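PDB 5WA1: programmed cell death 6-interacting protein from Homo sapiens, which takes part in endocytosis, multivesicular body biogenesis, membrane repair, cytokinesis and apoptosis, and is represented here by its BRO1 domain. Local coordinates for residues Glu83-Thr88 / Ala149-Gln154; Ile96-Pro101 / Gln370-Leu375; Leu213-Glu218 / Ala267-Ile272; Thr187-Ser190 / Glu195-Val198. All blocks are in the same frame, centred on the assembly; numbering follows the deposited sequence.

Interaction 1: residues Glu83-Thr88 / Ala149-Gln154; sequences EGALET and AALASQ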
loop_
_atom_site.group_PDB
_atom_site.type_symbol
_atom_site.label_atom_id
_atom_site.label_comp_id
_atom_site.label_asym_id
_atom_site.label_seq_id
_atom_site.Cartn_x
_atom_site.Cartn_y
_atom_site.Cartn_z
ATOM N N GLU A 83 -12.546 10.225 -1.379
ATOM C CA GLU A 83 -11.567 10.860 -2.255
ATOM C C GLU A 83 -11.377 12.338 -1.932
ATOM O O GLU A 83 -10.276 12.871 -2.116
ATOM C CB GLU A 83 -11.987 10.681 -3.715
ATOM C CG GLU A 83 -10.945 11.124 -4.729
ATOM C CD GLU A 83 -11.421 10.962 -6.161
ATOM O OE1 GLU A 83 -12.563 10.494 -6.364
ATOM O OE2 GLU A 83 -10.655 11.305 -7.087
ATOM N N GLY A 84 -12.428 13.015 -1.455
ATOM C CA GLY A 84 -12.293 14.422 -1.103
ATOM C C GLY A 84 -11.255 14.660 -0.022
ATOM O O GLY A 84 -10.441 15.581 -0.122
ATOM N N ALA A 85 -11.257 13.822 1.020
ATOM C CA ALA A 85 -10.229 13.939 2.049
ATOM C C ALA A 85 -8.851 13.605 1.494
ATOM O O ALA A 85 -7.862 14.261 1.846
ATOM C CB ALA A 85 -10.561 13.037 3.235
ATOM N N LEU A 86 -8.758 12.586 0.631
ATOM C CA LEU A 86 -7.467 12.248 0.037
ATOM C C LEU A 86 -6.986 13.365 -0.883
ATOM O O LEU A 86 -5.819 13.766 -0.829
ATOM C CB LEU A 86 -7.549 10.917 -0.728
ATOM C CG LEU A 86 -6.225 10.501 -1.381
ATOM C CD1 LEU A 86 -5.117 10.408 -0.339
ATOM C CD2 LEU A 86 -6.343 9.176 -2.137
ATOM N N GLU A 87 -7.876 13.883 -1.735
ATOM C CA GLU A 87 -7.487 14.985 -2.611
ATOM C C GLU A 87 -7.047 16.206 -1.815
ATOM O O GLU A 87 -6.138 16.926 -2.244
ATOM C CB GLU A 87 -8.635 15.348 -3.557
ATOM C CG GLU A 87 -8.797 14.381 -4.725
ATOM C CD GLU A 87 -7.569 14.339 -5.625
ATOM O OE1 GLU A 87 -6.920 15.394 -5.807
ATOM O OE2 GLU A 87 -7.247 13.246 -6.144
ATOM N N THR A 88 -7.667 16.454 -0.657
ATOM C CA THR A 88 -7.215 17.556 0.188
ATOM C C THR A 88 -5.805 17.307 0.707
ATOM O O THR A 88 -4.953 18.208 0.687
ATOM C CB THR A 88 -8.188 17.766 1.348
ATOM O OG1 THR A 88 -9.487 18.071 0.828
ATOM C CG2 THR A 88 -7.717 18.916 2.233
ATOM N N ALA A 149 -0.378 8.232 1.692
ATOM C CA ALA A 149 -0.261 6.792 1.473
ATOM C C ALA A 149 -1.159 6.013 2.426
ATOM O O ALA A 149 -1.854 5.074 2.014
ATOM C CB ALA A 149 1.199 6.367 1.636
ATOM N N ALA A 150 -1.161 6.392 3.708
ATOM C CA ALA A 150 -1.966 5.689 4.704
ATOM C C ALA A 150 -3.452 5.812 4.398
ATOM O O ALA A 150 -4.193 4.821 4.435
ATOM C CB ALA A 150 -1.656 6.240 6.101
ATOM N N LEU A 151 -3.922 7.031 4.115
ATOM C CA LEU A 151 -5.333 7.192 3.787
ATOM C C LEU A 151 -5.686 6.447 2.503
ATOM O O LEU A 151 -6.749 5.820 2.414
ATOM C CB LEU A 151 -5.688 8.686 3.693
ATOM C CG LEU A 151 -7.166 8.982 3.418
ATOM C CD1 LEU A 151 -8.041 8.426 4.529
ATOM C CD2 LEU A 151 -7.444 10.475 3.225
ATOM N N ALA A 152 -4.786 6.458 1.514
ATOM C CA ALA A 152 -5.023 5.681 0.299
ATOM C C ALA A 152 -5.127 4.190 0.604
ATOM O O ALA A 152 -5.953 3.483 0.012
ATOM C CB ALA A 152 -3.910 5.929 -0.719
ATOM N N SER A 153 -4.288 3.691 1.522
ATOM C CA SER A 153 -4.376 2.280 1.899
ATOM C C SER A 153 -5.699 1.981 2.587
ATOM O O SER A 153 -6.261 0.896 2.405
ATOM C CB SER A 153 -3.204 1.889 2.809
ATOM O OG SER A 153 -3.450 2.273 4.163
ATOM N N GLN A 154 -6.222 2.934 3.365
ATOM C CA GLN A 154 -7.498 2.711 4.035
ATOM C C GLN A 154 -8.655 2.733 3.047
ATOM O O GLN A 154 -9.593 1.933 3.163
ATOM C CB GLN A 154 -7.710 3.756 5.129
ATOM C CG GLN A 154 -6.684 3.672 6.260
ATOM C CD GLN A 154 -7.031 4.605 7.404
ATOM O OE1 GLN A 154 -8.200 4.898 7.635
ATOM N NE2 GLN A 154 -6.015 5.089 8.120
#
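The peptide joining A85 to L86 is the flat group at the centre of this contact, and methyl CD2 of L151 rests over one of its faces. CD2 lies 3.6 Å from L86 N and 3.8 Å from A85 C, so the leucine packs against backbone as much as against side chain. The same methyl also touches A85 CB and L86 CB, each 4.0 Å away. A chi1 of -177° sends the L151 branch out to the other helix. L86 takes nearly the same shape but runs past L151, bringing its CD2 to 4.3 Å from A152 CB.

The two helices, 83-97 and 137-157, run antiparallel at 164° with local axes 10.0 Å apart; they belong to the helical body of the BRO1 domain, a family grouped with the TPR-like helical folds. Helix 164-191 packs against both, with L86 touching H173 and A152 touching F176.

The hydroxyls turn away from the contact. T88 OG1 reaches G84 O at 2.8 Å, from the face of that carbonyl plane opposite T88 N. S153 OG donates to A150 O at 2.7 Å and is also hydrogen-bonded to V28 N.

Interaction 2: residues Ile96-Pro101 / Gln370-Leu375; sequences ICSIEP and QKFTDL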
loop_
_atom_site.group_PDB
_atom_site.type_symbol
_atom_site.label_atom_id
_atom_site.label_comp_id
_atom_site.label_asym_id
_atom_site.label_seq_id
_atom_site.Cartn_x
_atom_site.Cartn_y
_atom_site.Cartn_z
ATOM N N ILE A 96 2.946 22.359 -0.461
ATOM C CA ILE A 96 4.178 22.471 0.317
ATOM C C ILE A 96 5.404 22.261 -0.569
ATOM O O ILE A 96 6.397 22.993 -0.461
ATOM C CB ILE A 96 4.152 21.483 1.493
ATOM C CG1 ILE A 96 2.962 21.782 2.412
ATOM C CG2 ILE A 96 5.459 21.537 2.263
ATOM C CD1 ILE A 96 3.012 23.134 3.074
ATOM N N CYS A 97 5.365 21.259 -1.451
ATOM C CA CYS A 97 6.488 21.060 -2.360
ATOM C C CYS A 97 6.722 22.294 -3.227
ATOM O O CYS A 97 7.871 22.686 -3.463
ATOM C CB CYS A 97 6.253 19.823 -3.222
ATOM S SG CYS A 97 6.159 18.301 -2.257
ATOM N N SER A 98 5.646 22.943 -3.678
ATOM C CA SER A 98 5.741 24.110 -4.549
ATOM C C SER A 98 6.195 25.371 -3.825
ATOM O O SER A 98 6.347 26.413 -4.471
ATOM C CB SER A 98 4.389 24.375 -5.218
ATOM O OG SER A 98 4.102 23.405 -6.204
ATOM N N ILE A 99 6.423 25.305 -2.515
ATOM C CA ILE A 99 6.726 26.481 -1.724
ATOM C C ILE A 99 8.161 26.487 -1.209
ATOM O O ILE A 99 8.738 27.567 -1.034
ATOM C CB ILE A 99 5.718 26.593 -0.560
ATOM C CG1 ILE A 99 4.403 27.164 -1.087
ATOM C CG2 ILE A 99 6.252 27.428 0.593
ATOM C CD1 ILE A 99 3.269 27.059 -0.117
ATOM N N GLU A 100 8.764 25.315 -0.999
ATOM C CA GLU A 100 10.161 25.230 -0.579
ATOM C C GLU A 100 11.097 26.140 -1.369
ATOM O O GLU A 100 11.932 26.812 -0.747
ATOM C CB GLU A 100 10.619 23.766 -0.653
ATOM C CG GLU A 100 12.104 23.569 -0.407
ATOM C CD GLU A 100 12.519 22.114 -0.485
ATOM O OE1 GLU A 100 11.646 21.258 -0.750
ATOM O OE2 GLU A 100 13.719 21.829 -0.282
ATOM N N PRO A 101 11.023 26.222 -2.705
ATOM C CA PRO A 101 11.895 27.179 -3.403
ATOM C C PRO A 101 11.485 28.628 -3.208
ATOM O O PRO A 101 12.359 29.501 -3.148
ATOM C CB PRO A 101 11.778 26.757 -4.878
ATOM C CG PRO A 101 11.211 25.376 -4.850
ATOM C CD PRO A 101 10.318 25.348 -3.659
ATOM N N GLN A 370 -5.432 16.396 -8.253
ATOM C CA GLN A 370 -6.135 16.783 -9.469
ATOM C C GLN A 370 -6.410 18.279 -9.493
ATOM O O GLN A 370 -6.696 18.892 -8.459
ATOM C CB GLN A 370 -7.451 16.018 -9.599
ATOM C CG GLN A 370 -7.264 14.544 -9.910
ATOM C CD GLN A 370 -6.494 14.315 -11.198
ATOM O OE1 GLN A 370 -7.047 14.427 -12.293
ATOM N NE2 GLN A 370 -5.210 13.994 -11.073
ATOM N N LYS A 371 -6.329 18.859 -10.690
ATOM C CA LYS A 371 -6.639 20.269 -10.915
ATOM C C LYS A 371 -5.877 21.155 -9.933
ATOM O O LYS A 371 -6.434 22.061 -9.308
ATOM C CB LYS A 371 -8.149 20.513 -10.825
ATOM C CG LYS A 371 -8.959 19.852 -11.933
ATOM C CD LYS A 371 -10.462 19.942 -11.677
ATOM C CE LYS A 371 -10.872 19.106 -10.468
ATOM N NZ LYS A 371 -12.350 18.908 -10.388
ATOM N N PHE A 372 -4.586 20.873 -9.784
ATOM C CA PHE A 372 -3.781 21.613 -8.827
ATOM C C PHE A 372 -3.484 23.016 -9.341
ATOM O O PHE A 372 -3.223 23.220 -10.529
ATOM C CB PHE A 372 -2.474 20.881 -8.529
ATOM C CG PHE A 372 -1.528 21.677 -7.671
ATOM C CD1 PHE A 372 -1.800 21.890 -6.329
ATOM C CD2 PHE A 372 -0.375 22.230 -8.209
ATOM C CE1 PHE A 372 -0.939 22.633 -5.539
ATOM C CE2 PHE A 372 0.492 22.968 -7.424
ATOM C CZ PHE A 372 0.210 23.170 -6.087
ATOM N N THR A 373 -3.536 23.988 -8.431
ATOM C CA THR A 373 -3.176 25.373 -8.724
ATOM C C THR A 373 -2.337 25.884 -7.561
ATOM O O THR A 373 -2.832 25.971 -6.434
ATOM C CB THR A 373 -4.417 26.249 -8.932
ATOM O OG1 THR A 373 -5.263 26.174 -7.776
ATOM C CG2 THR A 373 -5.208 25.806 -10.162
ATOM N N ASP A 374 -1.066 26.201 -7.823
ATOM C CA ASP A 374 -0.197 26.743 -6.782
ATOM C C ASP A 374 -0.722 28.095 -6.317
ATOM O O ASP A 374 -1.000 28.980 -7.129
ATOM C CB ASP A 374 1.243 26.867 -7.297
ATOM C CG ASP A 374 2.201 27.499 -6.272
ATOM O OD1 ASP A 374 1.870 27.556 -5.069
ATOM O OD2 ASP A 374 3.304 27.931 -6.677
ATOM N N LEU A 375 -0.863 28.246 -4.997
ATOM C CA LEU A 375 -1.330 29.498 -4.422
ATOM C C LEU A 375 -0.285 30.605 -4.515
ATOM O O LEU A 375 -0.632 31.780 -4.359
ATOM C CB LEU A 375 -1.727 29.282 -2.961
ATOM C CG LEU A 375 -3.043 28.553 -2.695
ATOM C CD1 LEU A 375 -3.107 28.103 -1.242
ATOM C CD2 LEU A 375 -4.225 29.442 -3.030
#
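Van der Waals contacts carry the meeting of S98 with F372 and D374. The hydroxyl of S98 comes obliquely against the outer end of the F372 ring, with OG 3.8 Å from CE2 and 3.9 Å from CZ. Its methylene meets the carboxylate of D374: S98 CB is 4.0 Å from D374 CG and about as far from both oxygens. It is the first torsion of D374, at 177°, that carries the acid group over the serine. The F372 ring is also packed by its own chain, with D374 N lying 3.6 Å above one face, toward the rim.

The helix 83-97 has just ended here, and the irregular C-terminal tail of the BRO1 domain passes over its last turn, far along the sequence but close in space.

Hydrogen bonds tie the tail down next to these contacts. D374 OD1 takes Q95 NE2 and also F376 N, the latter closing an Asx turn, while L375 N bonds to Q95 OE1. S98 OG has a weak bond to D94 O. The carbonyl oxygen S98 O is buried by the contact and has no partner in the model; D374 OD2, itself an acceptor, is 4.1 Å from it.

Interaction 3: residues Leu213-Glu218 / Ala267-Ile272; sequences LAQAQE and AAKHCI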
loop_
_atom_site.group_PDB
_atom_site.type_symbol
_atom_site.label_atom_id
_atom_site.label_comp_id
_atom_site.label_asym_id
_atom_site.label_seq_id
_atom_site.Cartn_x
_atom_site.Cartn_y
_atom_site.Cartn_z
ATOM N N LEU A 213 2.348 -3.046 -2.360
ATOM C CA LEU A 213 2.551 -3.639 -3.673
ATOM C C LEU A 213 1.983 -5.054 -3.734
ATOM O O LEU A 213 1.355 -5.431 -4.728
ATOM C CB LEU A 213 4.035 -3.635 -4.028
ATOM C CG LEU A 213 4.344 -3.933 -5.497
ATOM C CD1 LEU A 213 3.959 -2.751 -6.375
ATOM C CD2 LEU A 213 5.812 -4.283 -5.667
ATOM N N ALA A 214 2.189 -5.851 -2.672
ATOM C CA ALA A 214 1.604 -7.193 -2.612
ATOM C C ALA A 214 0.089 -7.140 -2.694
ATOM O O ALA A 214 -0.538 -7.974 -3.354
ATOM C CB ALA A 214 2.020 -7.897 -1.317
ATOM N N GLN A 215 -0.523 -6.173 -2.009
ATOM C CA GLN A 215 -1.971 -6.120 -2.001
ATOM C C GLN A 215 -2.502 -5.653 -3.345
ATOM O O GLN A 215 -3.559 -6.121 -3.780
ATOM C CB GLN A 215 -2.453 -5.253 -0.834
ATOM C CG GLN A 215 -2.131 -5.986 0.472
ATOM C CD GLN A 215 -2.634 -5.338 1.756
ATOM O OE1 GLN A 215 -2.900 -6.046 2.726
ATOM N NE2 GLN A 215 -2.731 -4.005 1.789
ATOM N N ALA A 216 -1.760 -4.780 -4.034
ATOM C CA ALA A 216 -2.129 -4.427 -5.401
ATOM C C ALA A 216 -2.109 -5.655 -6.308
ATOM O O ALA A 216 -3.039 -5.870 -7.091
ATOM C CB ALA A 216 -1.191 -3.344 -5.939
ATOM N N GLN A 217 -1.052 -6.474 -6.214
ATOM C CA GLN A 217 -0.985 -7.701 -7.013
ATOM C C GLN A 217 -2.123 -8.654 -6.656
ATOM O O GLN A 217 -2.708 -9.296 -7.540
ATOM C CB GLN A 217 0.374 -8.381 -6.824
ATOM C CG GLN A 217 0.556 -9.718 -7.578
ATOM C CD GLN A 217 0.726 -9.545 -9.090
ATOM O OE1 GLN A 217 1.027 -8.455 -9.572
ATOM N NE2 GLN A 217 0.535 -10.635 -9.843
ATOM N N GLU A 218 -2.471 -8.740 -5.373
ATOM C CA GLU A 218 -3.593 -9.585 -4.979
ATOM C C GLU A 218 -4.895 -9.120 -5.613
ATOM O O GLU A 218 -5.741 -9.942 -5.992
ATOM C CB GLU A 218 -3.727 -9.604 -3.455
ATOM C CG GLU A 218 -4.886 -10.472 -2.962
ATOM C CD GLU A 218 -5.042 -10.423 -1.450
ATOM O OE1 GLU A 218 -4.247 -9.723 -0.799
ATOM O OE2 GLU A 218 -5.955 -11.082 -0.913
ATOM N N ALA A 267 2.150 -13.691 6.564
ATOM C CA ALA A 267 2.487 -15.113 6.492
ATOM C C ALA A 267 1.325 -15.927 5.924
ATOM O O ALA A 267 1.516 -16.786 5.049
ATOM C CB ALA A 267 2.881 -15.620 7.877
ATOM N N ALA A 268 0.107 -15.661 6.399
ATOM C CA ALA A 268 -1.056 -16.376 5.892
ATOM C C ALA A 268 -1.258 -16.114 4.402
ATOM O O ALA A 268 -1.468 -17.049 3.621
ATOM C CB ALA A 268 -2.303 -15.981 6.681
ATOM N N LYS A 269 -1.174 -14.845 3.990
ATOM C CA LYS A 269 -1.397 -14.500 2.589
ATOM C C LYS A 269 -0.321 -15.084 1.679
ATOM O O LYS A 269 -0.617 -15.455 0.539
ATOM C CB LYS A 269 -1.460 -12.976 2.421
ATOM C CG LYS A 269 -2.760 -12.338 2.903
ATOM C CD LYS A 269 -3.768 -12.189 1.793
ATOM C CE LYS A 269 -5.019 -11.455 2.278
ATOM N NZ LYS A 269 -4.866 -9.987 2.123
ATOM N N HIS A 270 0.920 -15.168 2.151
ATOM C CA HIS A 270 1.967 -15.862 1.404
ATOM C C HIS A 270 1.556 -17.307 1.105
ATOM O O HIS A 270 1.616 -17.762 -0.047
ATOM C CB HIS A 270 3.269 -15.802 2.205
ATOM C CG HIS A 270 4.392 -16.615 1.629
ATOM N ND1 HIS A 270 4.944 -16.362 0.389
ATOM C CD2 HIS A 270 5.086 -17.659 2.142
ATOM C CE1 HIS A 270 5.924 -17.218 0.162
ATOM N NE2 HIS A 270 6.029 -18.018 1.209
ATOM N N CYS A 271 1.071 -18.021 2.119
ATOM C CA CYS A 271 0.668 -19.412 1.917
ATOM C C CYS A 271 -0.639 -19.522 1.138
ATOM O O CYS A 271 -0.806 -20.453 0.337
ATOM C CB CYS A 271 0.548 -20.124 3.263
ATOM S SG CYS A 271 2.100 -20.267 4.163
ATOM N N ILE A 272 -1.596 -18.614 1.375
ATOM C CA ILE A 272 -2.847 -18.658 0.627
ATOM C C ILE A 272 -2.584 -18.411 -0.848
ATOM O O ILE A 272 -3.207 -19.033 -1.716
ATOM C CB ILE A 272 -3.870 -17.651 1.186
ATOM C CG1 ILE A 272 -4.391 -18.109 2.546
ATOM C CG2 ILE A 272 -5.045 -17.453 0.199
ATOM C CD1 ILE A 272 -5.054 -16.982 3.352
HETATM O O HOH W 1 -3.421 -8.565 3.465
#
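Q215 and E218, one turn apart on helix 202-226, both reach toward K269 of helix 262-287. Q215 comes first and makes the looser approach: its OE1 stays 4.4 Å from K269 NZ. That oxygen's main protein partner is I26 N, on the N-terminal segment. A water that donates to Q215 OE1 at 2.7 Å also lies beside the lysine nitrogen, but that second distance is too short to be trusted, so the bridge between the two side chains is doubtful.

E218, three residues on, makes the real link. Its chain is fully extended, with CG anti to the backbone N (chi1 180°), and it meets the lysine at about a right angle. K269 NZ donates to OE1 of E218 at 3.0 Å, on the syn lone pair, and a weak second bond of 3.4 Å reaches OE2 of the same group. The lysine is bent at chi2 (-93°) and chi4 (89°), and the bends lay its methylenes against the carboxylate too, with K269 CE 3.3 Å from E218 OE2.

All three side chains are buried, so this is an ion pair within the protein interior, where the two opposite charges probably stabilise each other. K269 NZ has a further acceptor in T24 O and makes a cation-pi contact with F25, and the F25 side chain also touches E218. The arrangement is a buried salt bridge between two helices of the BRO1 domain's helical body, with T24, F25 and I26 of the N-terminal segment as further neighbours.

Interaction 4: residues Thr187-Ser190 / Glu195-Val198; sequences TVLS and EPTV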
loop_
_atom_site.group_PDB
_atom_site.type_symbol
_atom_site.label_atom_id
_atom_site.label_comp_id
_atom_site.label_asym_id
_atom_site.label_seq_id
_atom_site.Cartn_x
_atom_site.Cartn_y
_atom_site.Cartn_z
ATOM N N THR A 187 13.913 9.455 0.465
ATOM C CA THR A 187 14.141 10.881 0.649
ATOM C C THR A 187 14.116 11.347 2.096
ATOM O O THR A 187 14.584 12.457 2.365
ATOM C CB THR A 187 13.099 11.696 -0.137
ATOM O OG1 THR A 187 11.788 11.416 0.372
ATOM C CG2 THR A 187 13.147 11.346 -1.620
ATOM N N VAL A 188 13.606 10.542 3.032
ATOM C CA VAL A 188 13.353 11.040 4.381
ATOM C C VAL A 188 14.649 11.430 5.088
ATOM O O VAL A 188 14.665 12.380 5.881
ATOM C CB VAL A 188 12.552 9.997 5.188
ATOM C CG1 VAL A 188 13.361 8.722 5.387
ATOM C CG2 VAL A 188 12.093 10.576 6.521
ATOM N N LEU A 189 15.755 10.733 4.806
ATOM C CA LEU A 189 16.981 10.967 5.565
ATOM C C LEU A 189 17.618 12.303 5.196
ATOM O O LEU A 189 18.000 13.083 6.080
ATOM C CB LEU A 189 17.959 9.816 5.352
ATOM C CG LEU A 189 17.501 8.516 6.015
ATOM C CD1 LEU A 189 18.598 7.458 5.985
ATOM C CD2 LEU A 189 17.031 8.785 7.443
ATOM N N SER A 190 17.752 12.587 3.897
ATOM C CA SER A 190 18.332 13.862 3.484
ATOM C C SER A 190 17.405 15.026 3.805
ATOM O O SER A 190 17.873 16.150 4.016
ATOM C CB SER A 190 18.655 13.842 1.990
ATOM O OG SER A 190 17.474 13.702 1.218
ATOM N N GLU A 195 17.371 12.255 13.180
ATOM C CA GLU A 195 16.869 10.941 12.806
ATOM C C GLU A 195 15.356 10.869 13.020
ATOM O O GLU A 195 14.841 11.373 14.021
ATOM C CB GLU A 195 17.567 9.848 13.606
ATOM C CG GLU A 195 18.762 9.244 12.888
ATOM C CD GLU A 195 19.339 8.053 13.623
ATOM O OE1 GLU A 195 19.080 7.926 14.839
ATOM O OE2 GLU A 195 20.046 7.241 12.986
ATOM N N PRO A 196 14.628 10.239 12.105
ATOM C CA PRO A 196 13.164 10.275 12.162
ATOM C C PRO A 196 12.614 9.337 13.230
ATOM O O PRO A 196 13.315 8.487 13.783
ATOM C CB PRO A 196 12.757 9.805 10.763
ATOM C CG PRO A 196 13.851 8.845 10.384
ATOM C CD PRO A 196 15.122 9.435 10.972
ATOM N N THR A 197 11.323 9.503 13.508
ATOM C CA THR A 197 10.603 8.471 14.234
ATOM C C THR A 197 10.638 7.177 13.427
ATOM O O THR A 197 10.906 7.173 12.221
ATOM C CB THR A 197 9.162 8.904 14.519
ATOM O OG1 THR A 197 8.605 9.537 13.358
ATOM C CG2 THR A 197 9.124 9.891 15.687
ATOM N N VAL A 198 10.392 6.060 14.113
ATOM C CA VAL A 198 10.525 4.763 13.454
ATOM C C VAL A 198 9.480 4.596 12.351
ATOM O O VAL A 198 9.735 3.919 11.347
ATOM C CB VAL A 198 10.449 3.628 14.494
ATOM C CG1 VAL A 198 10.552 2.264 13.818
ATOM C CG2 VAL A 198 11.558 3.782 15.522
#
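Apolar contacts make up all of the meeting between helix 164-191 and the loop after it, and P196 is the residue that receives them. L189 puts its methyl CD2 4.1 Å from P196 CD, the two side chains crossing at a slant. The leucine CG lies anti to the carbonyl carbon (chi1 -70°); its CB leaves the helix at an angle to the loop, and the branch beyond brings CD2 round to the proline. The V188 side chain starts out toward the loop and takes the other end of the ring: its CG2, anti to the backbone N, lies 4.4 Å from P196 CB. The pyrrolidine is thus met at CB by the valine and at CD by the leucine. P196 also touches S201, and both V188 and L189 reach P202.

In the fold this is the turn-back after a long helix: the chain leaves 164-191, turns back against its last turn, and enters helix 202-226, one of the successive helices of the BRO1 domain.

Hydrogen bonds stay on each side of the contact. The helix is kinked here, the N atoms of L189 and S190 having no bond to the preceding turn, and S190 OG reaches T187 O by a weak bond of 3.3 Å. On the loop, T197 OG1 bonds to D199 OD1, and V198 O is held by the hydroxyls of S201 and of T204, the latter on helix 202-226.

From the N terminus, helix 83-97 opens two contacts at once: its start packs on helix 137-157 in interaction 1, closing a loop of 60 residues, while the residue just past its end, S98, meets the C-terminal tail in interaction 2. The two cross along the chain and also touch, E87 OE1 lying 3.0 Å from Q370 N, a probable hydrogen bond. Interaction 4 is a short local turn-back following helix 164-191, and interaction 3 then joins helix 202-226 to helix 262-287. These two come in series, both within the long span that interaction 2 closes. Interactions 2 and 3 lie farthest apart, with centres about 36 Å from each other along the elongated domain.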